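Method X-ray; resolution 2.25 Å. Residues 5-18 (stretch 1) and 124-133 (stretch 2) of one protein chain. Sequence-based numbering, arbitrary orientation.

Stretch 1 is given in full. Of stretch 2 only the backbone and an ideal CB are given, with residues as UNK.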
# COMPACT_ATOMS: atom_id res chain seq x y z
N PRO A 5 -16.42 27.76 -1.49
CA PRO A 5 -15.72 26.56 -1.91
C PRO A 5 -15.59 26.39 -3.42
O PRO A 5 -14.78 25.56 -3.86
CB PRO A 5 -16.58 25.43 -1.32
CG PRO A 5 -17.96 26.00 -1.25
CD PRO A 5 -17.79 27.47 -0.98
N THR A 6 -16.39 27.15 -4.20
CA THR A 6 -16.37 27.08 -5.65
C THR A 6 -16.21 28.44 -6.29
O THR A 6 -16.45 29.46 -5.69
CB THR A 6 -17.63 26.43 -6.24
OG1 THR A 6 -18.76 27.27 -6.02
CG2 THR A 6 -17.92 25.11 -5.62
N THR A 7 -15.71 28.46 -7.52
CA THR A 7 -15.49 29.68 -8.27
C THR A 7 -16.06 29.46 -9.68
O THR A 7 -15.92 28.37 -10.27
CB THR A 7 -14.00 30.08 -8.35
OG1 THR A 7 -13.86 31.22 -9.20
CG2 THR A 7 -13.10 28.99 -8.93
N LEU A 8 -16.69 30.52 -10.20
CA LEU A 8 -17.44 30.46 -11.45
C LEU A 8 -17.36 31.81 -12.16
O LEU A 8 -17.76 32.86 -11.56
CB LEU A 8 -18.89 30.16 -11.14
CG LEU A 8 -19.86 30.26 -12.31
CD1 LEU A 8 -19.49 29.30 -13.46
CD2 LEU A 8 -21.25 29.96 -11.76
N HIS A 9 -16.83 31.81 -13.38
CA HIS A 9 -16.68 33.03 -14.16
C HIS A 9 -17.35 32.82 -15.53
O HIS A 9 -16.84 32.12 -16.39
CB HIS A 9 -15.20 33.39 -14.29
CG HIS A 9 -14.94 34.72 -14.92
ND1 HIS A 9 -13.66 35.24 -15.04
CD2 HIS A 9 -15.77 35.63 -15.48
CE1 HIS A 9 -13.72 36.41 -15.65
NE2 HIS A 9 -14.99 36.67 -15.92
N ILE A 10 -18.50 33.46 -15.72
CA ILE A 10 -19.35 33.32 -16.92
C ILE A 10 -18.98 34.35 -17.99
O ILE A 10 -18.84 35.53 -17.70
CB ILE A 10 -20.81 33.47 -16.55
CG1 ILE A 10 -21.20 32.35 -15.57
CG2 ILE A 10 -21.71 33.45 -17.79
CD1 ILE A 10 -22.64 32.48 -15.07
N ILE A 11 -18.79 33.89 -19.22
CA ILE A 11 -18.46 34.76 -20.35
C ILE A 11 -19.53 34.64 -21.45
O ILE A 11 -20.02 33.54 -21.73
CB ILE A 11 -17.09 34.41 -20.93
CG1 ILE A 11 -16.00 34.94 -19.99
CG2 ILE A 11 -16.87 35.02 -22.33
CD1 ILE A 11 -16.01 36.44 -19.70
N GLY A 12 -19.88 35.77 -22.07
CA GLY A 12 -20.85 35.78 -23.16
C GLY A 12 -21.80 36.97 -23.18
O GLY A 12 -21.43 38.06 -22.79
N GLY A 13 -23.03 36.74 -23.64
CA GLY A 13 -24.07 37.77 -23.67
C GLY A 13 -25.05 37.73 -22.51
O GLY A 13 -24.81 37.04 -21.53
N GLN A 14 -26.19 38.40 -22.67
CA GLN A 14 -27.21 38.57 -21.61
C GLN A 14 -28.48 37.81 -21.85
O GLN A 14 -29.30 37.70 -20.93
CB GLN A 14 -27.58 40.06 -21.47
CG GLN A 14 -26.39 41.00 -21.58
CD GLN A 14 -25.59 41.02 -20.31
OE1 GLN A 14 -24.90 40.07 -19.91
NE2 GLN A 14 -25.67 42.16 -19.65
N GLY A 15 -28.67 37.31 -23.07
CA GLY A 15 -29.92 36.60 -23.42
C GLY A 15 -29.91 35.17 -22.95
O GLY A 15 -28.93 34.73 -22.31
N GLY A 16 -30.98 34.44 -23.27
CA GLY A 16 -31.14 33.04 -22.97
C GLY A 16 -31.66 32.78 -21.59
O GLY A 16 -31.75 33.70 -20.80
N ASN A 17 -31.95 31.51 -21.29
CA ASN A 17 -32.46 31.08 -20.02
C ASN A 17 -31.34 30.45 -19.19
O ASN A 17 -30.48 29.70 -19.73
CB ASN A 17 -33.53 30.00 -20.23
CG ASN A 17 -34.73 30.55 -20.98
OD1 ASN A 17 -35.08 31.72 -20.83
ND2 ASN A 17 -35.37 29.72 -21.79
N ALA A 18 -31.37 30.71 -17.89
CA ALA A 18 -30.39 30.18 -16.94
C ALA A 18 -30.38 28.68 -16.90
O ALA A 18 -31.43 28.04 -16.94
CB ALA A 18 -30.62 30.76 -15.52
N UNK A 124 -13.24 20.38 -11.97
CA UNK A 124 -14.45 20.98 -12.40
C UNK A 124 -15.69 20.21 -11.97
O UNK A 124 -15.70 18.97 -12.05
CB UNK A 124 -14.42 21.13 -13.92
N UNK A 125 -16.71 20.93 -11.46
CA UNK A 125 -17.95 20.31 -10.99
C UNK A 125 -19.07 20.40 -12.01
O UNK A 125 -20.15 19.82 -11.79
CB UNK A 125 -18.40 20.96 -9.68
N UNK A 126 -18.88 21.11 -13.12
CA UNK A 126 -19.92 21.23 -14.13
C UNK A 126 -19.90 22.62 -14.77
O UNK A 126 -18.86 23.32 -14.78
CB UNK A 126 -21.29 20.95 -13.52
N UNK A 127 -21.06 23.06 -15.27
CA UNK A 127 -21.18 24.35 -15.97
C UNK A 127 -22.40 25.13 -15.55
O UNK A 127 -23.32 24.58 -14.99
CB UNK A 127 -21.22 24.13 -17.48
N UNK A 128 -22.39 26.42 -15.84
CA UNK A 128 -23.51 27.26 -15.51
C UNK A 128 -23.51 28.42 -16.47
O UNK A 128 -22.45 28.95 -16.82
CB UNK A 128 -23.45 27.73 -14.06
N UNK A 129 -24.69 28.82 -16.90
CA UNK A 129 -24.79 29.94 -17.81
C UNK A 129 -26.19 30.22 -18.30
O UNK A 129 -27.17 30.02 -17.56
CB UNK A 129 -23.88 29.70 -19.01
N UNK A 130 -26.29 30.73 -19.53
CA UNK A 130 -27.59 30.98 -20.14
C UNK A 130 -27.57 30.52 -21.59
O UNK A 130 -26.60 30.76 -22.31
CB UNK A 130 -27.96 32.46 -20.05
N UNK A 131 -28.64 29.85 -22.00
CA UNK A 131 -28.75 29.29 -23.33
C UNK A 131 -30.17 29.35 -23.88
O UNK A 131 -31.16 29.38 -23.13
CB UNK A 131 -28.26 27.84 -23.32
N UNK A 132 -30.25 29.39 -25.20
CA UNK A 132 -31.54 29.34 -25.90
C UNK A 132 -31.37 28.41 -27.08
O UNK A 132 -31.21 27.22 -26.91
CB UNK A 132 -32.00 30.73 -26.35
N UNK A 133 -31.36 28.99 -28.27
CA UNK A 133 -30.99 28.24 -29.46
C UNK A 133 -29.49 27.93 -29.38
O UNK A 133 -29.07 26.84 -29.75
CB UNK A 133 -31.33 29.02 -30.73

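Position 124 is out of reach of stretch 1, so its side chain is left open. It is Cys 124, whose SG accepts a weak hydrogen bond from the backbone N of 126 (3.4 Å).

Position 125 points toward stretch 1, but nothing lies within 5.5 Å of the ideal CB. A side chain must be long to arrive, and the methyl of Thr 6 suggests an apolar one: leucine, isoleucine or methionine. It is Leu 125, and its CD1 lies 3.8 Å from Thr 6 CG2.

Position 126 has phi 144° and psi -153°. A CB here would jam against the carbonyl O of 125, so glycine is expected, and Gly 126 is found.

Position 127 points away, and stretch 1 sets no demand. It is Val 127.

Position 128 points toward stretch 1. Its ideal CB is 3.9 Å from Leu 8 CD2 and 4.9 Å from Ile 10 CD1. This apolar surface suits an aliphatic side chain, or a longer one with a polar end. It is Gln 128. NE2 of Gln 128 lies 3.5 Å from Leu 8 CD2. OE1 is hydrogen-bonded elsewhere in the structure.

Position 129 has a CB direction away from stretch 1. The phi of 176° is comfortable for glycine, though stretch 1 alone does not demand it. It is Gly 129. Its O receives a CA-H...O contact from Ala 18 CA (3.3 Å).

Position 130 forms an antiparallel non-hydrogen-bonded pair with Ala 18, and both side chains lie on the same sheet face. The ideal CB is 3.3 Å from Gly 15 O, and Gly 16 O is nearby. These carbonyls favour a long donor, such as lysine, arginine or glutamine. It is Arg 130. NH2 donates a hydrogen bond to Gly 16 O (3.2 Å), which sits at the guanidinium edge; Ala 18 CB lies over one face. A water O accepts from both Arg 130 NH2 (2.6 Å) and Ala 18 N (2.8 Å), linking two donors.

Position 131 pairs with Asn 17. The ideal CB is 4.6 Å from Asn 17 O, so stretch 1 leaves room and many residues would suit. It is Gly 131, so the contact here is made by backbone alone. The hydrogen bonds Asn 17 N to Gly 131 O and Gly 131 N to Asn 17 O both measure 2.9 Å.

At position 132 the ideal CB points sideways and lies 4.2 Å from Gly 16 CA. There is room for it, but phi -138° and psi -109° are unusual for a residue other than glycine. It is Gly 132.

Position 133 is out of reach. It is Ser 133.

Stretch 2 124-133: CLGVQGRGGS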
# COMPACT_ATOMS: atom_id res chain seq x y z
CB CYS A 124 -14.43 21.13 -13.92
SG CYS A 124 -15.93 21.86 -14.65
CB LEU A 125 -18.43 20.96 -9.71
CG LEU A 125 -17.62 20.74 -8.42
CD1 LEU A 125 -18.07 21.70 -7.35
CD2 LEU A 125 -17.73 19.29 -7.98
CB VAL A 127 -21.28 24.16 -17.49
CG1 VAL A 127 -20.01 23.51 -18.02
CG2 VAL A 127 -22.51 23.32 -17.84
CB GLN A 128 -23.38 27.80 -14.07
CG GLN A 128 -24.58 28.62 -13.57
CD GLN A 128 -24.60 28.75 -12.04
OE1 GLN A 128 -24.48 27.76 -11.32
NE2 GLN A 128 -24.73 29.98 -11.55
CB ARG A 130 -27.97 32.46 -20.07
CG ARG A 130 -28.27 32.99 -18.70
CD ARG A 130 -28.55 34.49 -18.73
NE ARG A 130 -29.02 34.94 -17.42
CZ ARG A 130 -30.24 34.66 -16.92
NH1 ARG A 130 -30.58 35.11 -15.71
NH2 ARG A 130 -31.14 33.93 -17.62
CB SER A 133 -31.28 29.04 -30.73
OG SER A 133 -32.68 29.07 -30.93
O HOH W 1 -33.27 32.54 -17.06
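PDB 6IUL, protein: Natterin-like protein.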